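Local coordinates for odorant binding protein (AGAP010409-PA) (Anopheles gambiae, PDB 3L4A) that probably binds and carries odorants or other small hydrophobic molecules as a secreted, mainly helical member of the PBP/GOBP family, at residues 11-14 with 18-21; 21-26 with 36-41; 45-48 with 53-56; 56-61 with 83-88; 61-66 with 102-107. All coordinates share one frame; numbering follows the deposited sequence. Where two conformers were deposited one is given.

Contact 1 (11-14 with 18-21); sequences CSNA and AAND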
# COMPACT_ATOMS: atom_id res chain seq x y z
N CYS A 11 12.13 6.61 -0.15
CA CYS A 11 11.72 5.59 -1.11
C CYS A 11 12.03 6.00 -2.56
O CYS A 11 12.32 5.15 -3.39
CB CYS A 11 10.25 5.22 -0.93
SG CYS A 11 10.01 4.10 0.47
N SER A 12 11.98 7.29 -2.85
CA SER A 12 12.34 7.75 -4.18
C SER A 12 13.82 7.47 -4.45
O SER A 12 14.22 7.24 -5.59
CB SER A 12 12.02 9.23 -4.36
OG SER A 12 13.00 10.06 -3.75
N ASN A 13 14.63 7.47 -3.39
CA ASN A 13 16.04 7.15 -3.56
C ASN A 13 16.33 5.66 -3.56
O ASN A 13 17.22 5.20 -4.27
CB ASN A 13 16.87 7.87 -2.50
CG ASN A 13 17.05 9.33 -2.83
OD1 ASN A 13 17.25 9.68 -4.00
ND2 ASN A 13 16.95 10.19 -1.83
N ALA A 14 15.56 4.90 -2.79
CA ALA A 14 15.76 3.46 -2.68
C ALA A 14 15.34 2.74 -3.95
O ALA A 14 15.87 1.68 -4.27
CB ALA A 14 14.99 2.92 -1.49
N ALA A 18 12.67 6.11 -9.35
CA ALA A 18 11.62 6.79 -8.59
C ALA A 18 11.95 8.22 -8.16
O ALA A 18 11.06 8.93 -7.69
CB ALA A 18 11.22 5.95 -7.37
N ALA A 19 13.21 8.63 -8.32
CA ALA A 19 13.61 10.00 -8.02
C ALA A 19 13.36 10.83 -9.27
O ALA A 19 14.27 11.45 -9.83
CB ALA A 19 15.08 10.06 -7.62
N ASN A 20 12.10 10.83 -9.69
CA ASN A 20 11.67 11.38 -10.97
C ASN A 20 10.65 12.46 -10.66
O ASN A 20 9.69 12.21 -9.95
CB ASN A 20 11.06 10.26 -11.82
CG ASN A 20 10.47 10.76 -13.12
OD1 ASN A 20 9.27 11.00 -13.22
ND2 ASN A 20 11.31 10.91 -14.14
N ASP A 21 10.88 13.67 -11.17
CA ASP A 21 10.03 14.81 -10.84
C ASP A 21 8.56 14.53 -11.11
O ASP A 21 7.70 14.78 -10.26
CB ASP A 21 10.45 16.05 -11.63
CG ASP A 21 11.75 16.67 -11.13
OD1 ASP A 21 12.19 16.32 -10.02
OD2 ASP A 21 12.32 17.51 -11.86
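The flat carboxamide of N13 meets A19 through its oxygen, with OD1 4.2 Å from the A19 methyl carbon CB; that oxygen is also hydrogen-bonded to an ammonium ion, probably from the crystallisation liquor. The other flat groups in play are peptides. The carbonyl oxygen of S12 is flanked by two methyls, A18 CB at 3.7 Å and A19 CB at 3.6 Å. It also comes within 3.2 Å of A19 N, but the angle at the hydrogen is too poor for a hydrogen bond, and S12 O instead accepts from an ammonium ion. In the reverse direction S12 CB sits 3.5 Å from A18 O, while A18 CB packs 3.8 Å from S12 CA. This mutual approach brings the two backbones close, S12 CA and A18 CA being 4.6 Å apart. S12 OG has two conformers; in one, a chi1 of 78° sets it between the backbone N and the carbonyl carbon, from where it reaches E9 O. On the loop side A19 is the centre of an inverse gamma turn, closed by a weak bond from N20 N to A18 O of 2.9 Å. N20 then serves as N-cap, its OD1 accepting from L23 N. The turn folds the chain against the end of helix 5-14 before helix 21-28 starts, and helix 36-48 lies alongside both halves, disulfide-linked through C44 to C11 and touching A18 with V37.

Contact 2 (21-26 with 36-41); sequences DELKVH and PVTHCF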
# COMPACT_ATOMS: atom_id res chain seq x y z
N ASP A 21 10.88 13.67 -11.17
CA ASP A 21 10.03 14.81 -10.84
C ASP A 21 8.56 14.53 -11.11
O ASP A 21 7.70 14.78 -10.26
CB ASP A 21 10.45 16.05 -11.63
CG ASP A 21 11.75 16.67 -11.13
OD1 ASP A 21 12.19 16.32 -10.02
OD2 ASP A 21 12.32 17.51 -11.86
N GLU A 22 8.28 14.04 -12.31
CA GLU A 22 6.92 13.79 -12.75
C GLU A 22 6.23 12.74 -11.88
O GLU A 22 5.10 12.93 -11.44
CB GLU A 22 6.92 13.35 -14.21
CG GLU A 22 5.54 13.22 -14.83
CD GLU A 22 5.58 13.28 -16.34
OE1 GLU A 22 4.81 12.54 -16.99
OE2 GLU A 22 6.39 14.06 -16.88
N LEU A 23 6.92 11.63 -11.62
CA LEU A 23 6.37 10.60 -10.74
C LEU A 23 6.12 11.14 -9.33
O LEU A 23 5.10 10.83 -8.72
CB LEU A 23 7.27 9.38 -10.69
CG LEU A 23 7.31 8.48 -11.92
CD1 LEU A 23 8.34 7.37 -11.71
CD2 LEU A 23 5.93 7.89 -12.23
N LYS A 24 7.05 11.93 -8.80
CA LYS A 24 6.93 12.40 -7.43
C LYS A 24 5.80 13.41 -7.23
O LYS A 24 5.24 13.53 -6.14
CB LYS A 24 8.27 12.94 -6.91
CG LYS A 24 9.26 11.85 -6.58
CD LYS A 24 10.60 12.41 -6.17
CE LYS A 24 10.52 13.06 -4.79
NZ LYS A 24 11.77 13.80 -4.48
N VAL A 25 5.45 14.13 -8.30
CA VAL A 25 4.27 14.97 -8.25
C VAL A 25 3.04 14.10 -8.00
O VAL A 25 2.17 14.46 -7.20
CB VAL A 25 4.09 15.78 -9.55
CG1 VAL A 25 2.71 16.45 -9.57
CG2 VAL A 25 5.19 16.81 -9.69
N HIS A 26 2.95 12.97 -8.70
CA HIS A 26 1.85 12.03 -8.49
C HIS A 26 1.85 11.51 -7.06
O HIS A 26 0.82 11.52 -6.39
CB HIS A 26 1.94 10.86 -9.46
CG HIS A 26 1.59 11.20 -10.87
ND1 HIS A 26 0.29 11.44 -11.27
CD2 HIS A 26 2.35 11.30 -11.98
CE1 HIS A 26 0.28 11.70 -12.56
NE2 HIS A 26 1.51 11.62 -13.02
N PRO A 36 6.09 -0.03 -13.57
CA PRO A 36 7.05 -0.79 -12.76
C PRO A 36 7.76 0.01 -11.67
O PRO A 36 8.01 -0.52 -10.60
CB PRO A 36 8.07 -1.29 -13.80
CG PRO A 36 7.30 -1.33 -15.08
CD PRO A 36 6.35 -0.18 -15.02
N VAL A 37 8.09 1.27 -11.95
CA VAL A 37 8.74 2.11 -10.94
C VAL A 37 7.80 2.34 -9.78
O VAL A 37 8.15 2.13 -8.62
CB VAL A 37 9.18 3.46 -11.54
CG1 VAL A 37 9.77 4.36 -10.45
CG2 VAL A 37 10.20 3.23 -12.64
N THR A 38 6.58 2.77 -10.09
CA THR A 38 5.57 3.00 -9.06
C THR A 38 5.26 1.72 -8.28
O THR A 38 5.00 1.78 -7.07
CB THR A 38 4.29 3.60 -9.65
OG1 THR A 38 4.60 4.86 -10.24
CG2 THR A 38 3.26 3.82 -8.56
N HIS A 39 5.27 0.57 -8.95
CA HIS A 39 5.06 -0.68 -8.22
C HIS A 39 6.06 -0.79 -7.08
O HIS A 39 5.70 -1.07 -5.94
CB HIS A 39 5.21 -1.90 -9.12
CG HIS A 39 4.18 -2.01 -10.19
ND1 HIS A 39 4.30 -2.91 -11.24
CD2 HIS A 39 3.03 -1.34 -10.40
CE1 HIS A 39 3.25 -2.79 -12.03
NE2 HIS A 39 2.46 -1.84 -11.55
N CYS A 40 7.33 -0.60 -7.41
CA CYS A 40 8.38 -0.70 -6.40
C CYS A 40 8.31 0.42 -5.38
O CYS A 40 8.61 0.21 -4.20
CB CYS A 40 9.76 -0.77 -7.05
SG CYS A 40 10.07 -2.32 -7.94
N PHE A 41 7.90 1.61 -5.81
CA PHE A 41 7.73 2.73 -4.89
C PHE A 41 6.65 2.41 -3.84
O PHE A 41 6.85 2.64 -2.65
CB PHE A 41 7.38 4.01 -5.66
CG PHE A 41 7.27 5.22 -4.78
CD1 PHE A 41 8.41 5.88 -4.34
CD2 PHE A 41 6.03 5.69 -4.36
CE1 PHE A 41 8.33 6.99 -3.53
CE2 PHE A 41 5.94 6.80 -3.54
CZ PHE A 41 7.09 7.45 -3.12
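L23 reaches across from helix 21-28 to V37 and T38 of helix 36-48, a mainly apolar helix-to-helix contact in the mainly helical PBP/GOBP fold. The bond to L23 CB points toward the facing helix, but neither CB nor CG comes within contact range of it. With CG anti to the carbonyl carbon (chi1 -72°) and an extended second torsion, the fork is carried outward and its two methyls divide the work. L23 CD1 settles on V37, 3.6 Å from V37 CG1 and 4.0 Å from V37 CB, so it meets one branch of the valine and the carbon that bears it. V37 CG1 stands anti to its backbone N (chi1 176°), on the side that faces the leucine. Only 112 Å² is buried in all, which fits a CA separation of 7.8 Å between L23 and T38 bridged by a single long side chain. Beyond this pair, Y27 of helix 21-28 adds a second tie, stacking on F41. C40 is joined to C97 by a disulfide. The other methyl, L23 CD2, lies 3.9 Å from T38 OG1, a hydroxyl already hydrogen-bonded to D35 OD1 and to Y27 OH.

Contact 3 (45-48 with 53-56); sequences IGLE and DDKY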
# COMPACT_ATOMS: atom_id res chain seq x y z
N ILE A 45 7.08 2.20 0.25
CA ILE A 45 6.32 2.97 1.22
C ILE A 45 5.60 2.04 2.20
O ILE A 45 5.57 2.27 3.41
CB ILE A 45 5.28 3.88 0.54
CG1 ILE A 45 5.96 4.93 -0.35
CG2 ILE A 45 4.37 4.53 1.57
CD1 ILE A 45 6.93 5.81 0.37
N GLY A 46 5.03 0.96 1.67
CA GLY A 46 4.33 0.01 2.51
C GLY A 46 5.27 -0.65 3.51
O GLY A 46 4.92 -0.82 4.68
N LEU A 47 6.46 -1.03 3.06
CA LEU A 47 7.44 -1.62 3.96
C LEU A 47 7.90 -0.63 5.03
O LEU A 47 7.96 -0.98 6.21
CB LEU A 47 8.65 -2.13 3.18
CG LEU A 47 8.40 -3.32 2.25
CD1 LEU A 47 9.63 -3.61 1.42
CD2 LEU A 47 7.98 -4.55 3.06
N GLU A 48 8.21 0.59 4.62
CA GLU A 48 8.76 1.61 5.53
C GLU A 48 7.76 2.02 6.60
O GLU A 48 8.14 2.26 7.75
CB GLU A 48 9.20 2.84 4.75
CG GLU A 48 10.51 2.66 4.04
CD GLU A 48 11.66 2.44 5.00
OE1 GLU A 48 11.66 3.07 6.08
OE2 GLU A 48 12.54 1.62 4.69
N ASP A 53 4.15 -6.27 4.07
CA ASP A 53 5.24 -7.19 4.24
C ASP A 53 5.22 -8.18 3.07
O ASP A 53 4.16 -8.66 2.71
CB ASP A 53 5.02 -7.92 5.56
CG ASP A 53 6.18 -8.77 5.94
OD1 ASP A 53 7.01 -8.28 6.73
OD2 ASP A 53 6.29 -9.90 5.41
N ASP A 54 6.38 -8.48 2.49
CA ASP A 54 6.42 -9.37 1.33
C ASP A 54 5.85 -10.74 1.65
O ASP A 54 5.25 -11.39 0.78
CB ASP A 54 7.86 -9.53 0.81
CG ASP A 54 8.42 -8.24 0.26
OD1 ASP A 54 7.71 -7.57 -0.52
OD2 ASP A 54 9.57 -7.91 0.60
N LYS A 55 6.04 -11.18 2.89
CA LYS A 55 5.61 -12.51 3.31
C LYS A 55 4.21 -12.48 3.91
O LYS A 55 3.37 -13.33 3.58
CB LYS A 55 6.59 -13.09 4.33
CG LYS A 55 6.24 -14.50 4.79
CD LYS A 55 7.35 -15.10 5.64
CE LYS A 55 7.01 -16.54 6.02
NZ LYS A 55 8.02 -17.17 6.90
N TYR A 56 3.96 -11.52 4.79
CA TYR A 56 2.73 -11.51 5.58
C TYR A 56 1.64 -10.65 4.98
O TYR A 56 0.52 -10.61 5.49
CB TYR A 56 3.02 -11.14 7.03
CG TYR A 56 3.99 -12.11 7.66
CD1 TYR A 56 3.62 -13.43 7.87
CD2 TYR A 56 5.27 -11.72 8.02
CE1 TYR A 56 4.50 -14.33 8.43
CE2 TYR A 56 6.15 -12.62 8.58
CZ TYR A 56 5.76 -13.92 8.78
OH TYR A 56 6.63 -14.82 9.34
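D53, which passes L47 with its backbone, has a carboxylate oxygen gripped by two amides: OD2 accepts from K55 N at 2.8 Å and from Y56 N at 2.9 Å. The second bond is the straighter, 159° at the hydrogen against 140°. Both donors come in on the anti side of the oxygen, each tilted 27° out of the carboxylate plane, and they do so from opposite faces. Bonds to the second and third residues on define an Asx turn and an Asx motif, which fix the carboxylate and close the bend of 53-56. The CB of D53 points away from the helix, leaving its backbone to be touched: L47 CD2 is 4.0 Å from D53 CA and 4.3 Å from D54 N. L47 CG lies anti to its own carbonyl carbon, which carries the methyls over to the turn. The other leucine methyl, L47 CD1, approaches D54 OD2 at 4.4 Å, an oxygen whose charge is met by a salt bridge to R43. A further piece of packing stays inside the turn, where K55 CG stands 3.9 Å above the centre of the Y56 ring. Y56 also makes a backbone hydrogen bond to H136 of the C-terminal affinity tag. In the fold this is a surface contact, resting the turn between strands 52-53 and 57-58 of a small antiparallel hairpin against the last turn of helix 36-48.

Contact 4 (56-61 with 83-88); sequences YGVDLQ and ACLEAK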
# COMPACT_ATOMS: atom_id res chain seq x y z
N TYR A 56 3.96 -11.52 4.79
CA TYR A 56 2.73 -11.51 5.58
C TYR A 56 1.64 -10.65 4.98
O TYR A 56 0.52 -10.61 5.49
CB TYR A 56 3.02 -11.14 7.03
CG TYR A 56 3.99 -12.11 7.66
CD1 TYR A 56 3.62 -13.43 7.87
CD2 TYR A 56 5.27 -11.72 8.02
CE1 TYR A 56 4.50 -14.33 8.43
CE2 TYR A 56 6.15 -12.62 8.58
CZ TYR A 56 5.76 -13.92 8.78
OH TYR A 56 6.63 -14.82 9.34
N GLY A 57 1.98 -9.96 3.89
CA GLY A 57 0.99 -9.19 3.14
C GLY A 57 0.64 -7.86 3.79
O GLY A 57 1.49 -7.19 4.38
N VAL A 58 -0.63 -7.49 3.72
CA VAL A 58 -1.10 -6.21 4.22
C VAL A 58 -1.51 -6.28 5.69
O VAL A 58 -2.31 -7.13 6.07
CB VAL A 58 -2.31 -5.73 3.38
CG1 VAL A 58 -2.93 -4.49 3.98
CG2 VAL A 58 -1.89 -5.50 1.94
N ASP A 59 -0.96 -5.40 6.52
CA ASP A 59 -1.43 -5.33 7.90
C ASP A 59 -2.69 -4.50 7.90
O ASP A 59 -2.64 -3.27 7.82
CB ASP A 59 -0.37 -4.74 8.85
CG ASP A 59 -0.90 -4.56 10.28
OD1 ASP A 59 -2.10 -4.79 10.53
OD2 ASP A 59 -0.12 -4.16 11.18
N LEU A 60 -3.83 -5.18 7.97
CA LEU A 60 -5.11 -4.50 7.89
C LEU A 60 -5.38 -3.54 9.06
O LEU A 60 -6.03 -2.50 8.89
CB LEU A 60 -6.24 -5.53 7.72
CG LEU A 60 -6.10 -6.32 6.41
CD1 LEU A 60 -7.11 -7.46 6.31
CD2 LEU A 60 -6.22 -5.39 5.22
N GLN A 61 -4.89 -3.87 10.26
CA GLN A 61 -5.05 -2.96 11.39
C GLN A 61 -4.21 -1.68 11.21
O GLN A 61 -4.69 -0.58 11.47
CB GLN A 61 -4.69 -3.65 12.70
CG GLN A 61 -4.76 -2.72 13.90
CD GLN A 61 -6.17 -2.21 14.17
OE1 GLN A 61 -7.15 -2.93 13.95
NE2 GLN A 61 -6.28 -0.99 14.66
N ALA A 83 -10.60 -11.01 2.01
CA ALA A 83 -11.14 -11.68 0.84
C ALA A 83 -10.59 -11.11 -0.48
O ALA A 83 -10.25 -11.87 -1.40
CB ALA A 83 -12.66 -11.61 0.85
N CYS A 84 -10.51 -9.79 -0.56
CA CYS A 84 -9.95 -9.14 -1.75
C CYS A 84 -8.52 -9.61 -1.98
O CYS A 84 -8.16 -9.98 -3.09
CB CYS A 84 -10.00 -7.63 -1.58
SG CYS A 84 -9.39 -6.71 -3.00
N LEU A 85 -7.71 -9.60 -0.93
CA LEU A 85 -6.31 -9.99 -1.04
C LEU A 85 -6.17 -11.46 -1.41
O LEU A 85 -5.33 -11.82 -2.23
CB LEU A 85 -5.57 -9.67 0.26
CG LEU A 85 -5.50 -8.17 0.53
CD1 LEU A 85 -5.15 -7.85 1.98
CD2 LEU A 85 -4.48 -7.53 -0.41
N GLU A 86 -6.99 -12.31 -0.81
CA GLU A 86 -6.95 -13.72 -1.13
C GLU A 86 -7.26 -13.93 -2.62
O GLU A 86 -6.63 -14.76 -3.28
CB GLU A 86 -7.92 -14.52 -0.25
CG GLU A 86 -7.49 -14.62 1.21
CD GLU A 86 -6.23 -15.46 1.40
OE1 GLU A 86 -5.93 -16.29 0.52
OE2 GLU A 86 -5.55 -15.27 2.43
N ALA A 87 -8.21 -13.15 -3.13
CA ALA A 87 -8.63 -13.28 -4.53
C ALA A 87 -7.54 -12.88 -5.50
O ALA A 87 -7.59 -13.24 -6.68
CB ALA A 87 -9.90 -12.48 -4.79
N LYS A 88 -6.55 -12.13 -5.02
CA LYS A 88 -5.45 -11.68 -5.86
C LYS A 88 -4.29 -12.67 -5.96
O LYS A 88 -3.33 -12.44 -6.70
CB LYS A 88 -4.95 -10.32 -5.39
CG LYS A 88 -5.92 -9.21 -5.75
CD LYS A 88 -5.50 -7.89 -5.16
CE LYS A 88 -6.25 -6.75 -5.83
NZ LYS A 88 -5.75 -6.50 -7.22
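Apolar contact accounts for everything that passes between V58 or L60 and L85. L85 CD1 carries most of it: it lies 3.8 Å from V58 CB, 4.0 Å from V58 CG2 and 4.2 Å from L60 CD2, so one methyl touches both partners. L85 CD2 adds a second approach to V58 CG2, also at 4.0 Å, so V58 CG2 sits between the two prongs of the leucine fork. The V58 and L85 side chains cross at about a right angle. In V58 the branch used, CG2, is set anti to the carbonyl carbon by a chi1 of 173°. All three residues are buried, yet the two segments bury just 106 Å² between them, in keeping with the leucine fork resting on the CB and one methyl of V58, with V58 CA and L85 CA 8.3 Å apart.

Polar bonding runs beside this apolar patch. D59, its CB pointing away from L85, is the N-cap of helix 60-66, OD1 accepting from A62 N. The C-terminal tag region joins in, L133 N bonding to D59 OD1 and S135 pairing with V58.

The covalent tie is the disulfide from C84 to C106. It holds helix 75-87 near the end of helix 96-105, whose A103 touches both V58 and L85; the contact therefore sits where the hairpin strand 57-58, the start of helix 60-66 and these two helices converge.

Contact 5 (61-66 with 102-107); sequences QANWEN and SAFQCL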
# COMPACT_ATOMS: atom_id res chain seq x y z
N GLN A 61 -4.89 -3.87 10.26
CA GLN A 61 -5.05 -2.96 11.39
C GLN A 61 -4.21 -1.68 11.21
O GLN A 61 -4.69 -0.58 11.47
CB GLN A 61 -4.69 -3.65 12.70
CG GLN A 61 -4.76 -2.72 13.90
CD GLN A 61 -6.17 -2.21 14.17
OE1 GLN A 61 -7.15 -2.93 13.95
NE2 GLN A 61 -6.28 -0.99 14.66
N ALA A 62 -2.98 -1.85 10.75
CA ALA A 62 -2.11 -0.71 10.47
C ALA A 62 -2.71 0.20 9.40
O ALA A 62 -2.69 1.42 9.52
CB ALA A 62 -0.73 -1.18 10.05
N ASN A 63 -3.27 -0.39 8.36
CA ASN A 63 -3.95 0.39 7.34
C ASN A 63 -5.22 1.09 7.84
O ASN A 63 -5.51 2.23 7.48
CB ASN A 63 -4.20 -0.46 6.09
CG ASN A 63 -2.96 -0.61 5.25
OD1 ASN A 63 -2.65 0.26 4.43
ND2 ASN A 63 -2.22 -1.69 5.47
N TRP A 64 -5.99 0.39 8.68
CA TRP A 64 -7.16 0.99 9.31
C TRP A 64 -6.74 2.24 10.06
O TRP A 64 -7.36 3.28 9.95
CB TRP A 64 -7.78 -0.03 10.27
CG TRP A 64 -8.94 0.47 11.08
CD1 TRP A 64 -8.93 0.81 12.41
CD2 TRP A 64 -10.29 0.66 10.64
NE1 TRP A 64 -10.18 1.21 12.81
CE2 TRP A 64 -11.03 1.13 11.75
CE3 TRP A 64 -10.94 0.49 9.41
CZ2 TRP A 64 -12.39 1.41 11.66
CZ3 TRP A 64 -12.29 0.78 9.33
CH2 TRP A 64 -13.00 1.24 10.45
N GLU A 65 -5.65 2.13 10.81
CA GLU A 65 -5.16 3.27 11.57
C GLU A 65 -4.63 4.38 10.65
O GLU A 65 -4.74 5.56 10.97
CB GLU A 65 -4.09 2.82 12.56
CG GLU A 65 -4.67 1.95 13.68
CD GLU A 65 -3.60 1.35 14.58
OE1 GLU A 65 -2.44 1.83 14.56
OE2 GLU A 65 -3.92 0.40 15.32
N ASN A 66 -4.10 3.99 9.49
CA ASN A 66 -3.58 4.96 8.53
C ASN A 66 -4.69 5.65 7.75
O ASN A 66 -4.44 6.60 7.00
CB ASN A 66 -2.59 4.27 7.58
CG ASN A 66 -1.70 5.25 6.84
OD1 ASN A 66 -1.21 6.22 7.42
ND2 ASN A 66 -1.47 4.99 5.55
N SER A 102 -0.35 -4.84 -6.43
CA SER A 102 -1.62 -5.56 -6.54
C SER A 102 -2.33 -5.62 -5.19
O SER A 102 -3.54 -5.39 -5.11
CB SER A 102 -1.40 -6.97 -7.07
OG SER A 102 -2.65 -7.63 -7.24
N ALA A 103 -1.59 -5.91 -4.13
CA ALA A 103 -2.17 -5.98 -2.80
C ALA A 103 -2.83 -4.66 -2.44
O ALA A 103 -3.99 -4.63 -2.01
CB ALA A 103 -1.10 -6.34 -1.78
N PHE A 104 -2.11 -3.56 -2.63
CA PHE A 104 -2.64 -2.27 -2.25
C PHE A 104 -3.83 -1.80 -3.09
O PHE A 104 -4.62 -0.98 -2.64
CB PHE A 104 -1.54 -1.21 -2.19
CG PHE A 104 -0.77 -1.22 -0.89
CD1 PHE A 104 -1.34 -0.69 0.26
CD2 PHE A 104 0.51 -1.76 -0.82
CE1 PHE A 104 -0.65 -0.70 1.46
CE2 PHE A 104 1.21 -1.76 0.38
CZ PHE A 104 0.63 -1.22 1.52
N GLN A 105 -3.99 -2.36 -4.29
CA GLN A 105 -5.18 -2.04 -5.07
C GLN A 105 -6.47 -2.39 -4.32
O GLN A 105 -7.50 -1.75 -4.53
CB GLN A 105 -5.14 -2.73 -6.43
CG GLN A 105 -4.12 -2.14 -7.40
CD GLN A 105 -4.12 -2.84 -8.73
OE1 GLN A 105 -4.01 -2.21 -9.78
NE2 GLN A 105 -4.25 -4.17 -8.69
N CYS A 106 -6.41 -3.38 -3.44
CA CYS A 106 -7.59 -3.73 -2.65
C CYS A 106 -8.05 -2.57 -1.78
O CYS A 106 -9.24 -2.43 -1.51
CB CYS A 106 -7.30 -4.94 -1.76
SG CYS A 106 -7.37 -6.49 -2.67
N LEU A 107 -7.11 -1.73 -1.36
CA LEU A 107 -7.43 -0.64 -0.43
C LEU A 107 -7.60 0.71 -1.13
O LEU A 107 -7.74 1.74 -0.48
CB LEU A 107 -6.40 -0.56 0.70
CG LEU A 107 -6.53 -1.63 1.80
CD1 LEU A 107 -5.96 -2.97 1.35
CD2 LEU A 107 -5.87 -1.18 3.09
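N63 lays its side chain across L107 at about a right angle, with CB 3.5 Å and CG 3.7 Å from L107 CD2. L107 has two conformers, so the closeness of this approach is less certain. A chi1 of -78° puts N63 CG anti to the carbonyl carbon, and the second torsion then turns OD1 toward F104. N63 OD1 stands 3.7 Å from F104 CE1, at the edge of the ring and in its plane; amide and ring planes are 61° apart. On the far side of helix 60-66 a separate side-chain bond spans one turn, Q61 NE2 to E65 OE2 at 2.8 Å and nearly straight (172°). L107 also touches H81 of helix 75-87, and a glycerol, probably from the crystallisation liquor, lies about 4 Å from the F104 side chain. The polar ends of buried N63 are satisfied beyond the two segments: OD1 by Y111 OH, ND2 by D59 O and L51 O. With its amide fixed in this way, N63 offers the leucine mainly carbon, and the approach of OD1 to the slightly positive rim of F104 is consistent with a weak electrostatic attraction added to van der Waals packing.

Contacts 1, 4 and 5 are buried, contact 2 partly so, and contact 3 lies at the surface. Contacts 1 and 2 share D21 and touch through A18 with V37 and C11 with F41; contact 1 is short-range backbone and methyl packing, contact 2 a leucine bridging two helices. Contacts 2 and 3 both use helix 36-48, the latter adding a carboxylate-closed turn. Contacts 4 and 5 share Q61 and helix 60-66, interleave along the chain and are joined by the C84 to C106 disulfide; one is purely aliphatic across its segments, the other sets a buried amide against leucine and phenylalanine. Contacts 1 and 4 lie on opposite sides of the centre, about 26 Å apart between centres.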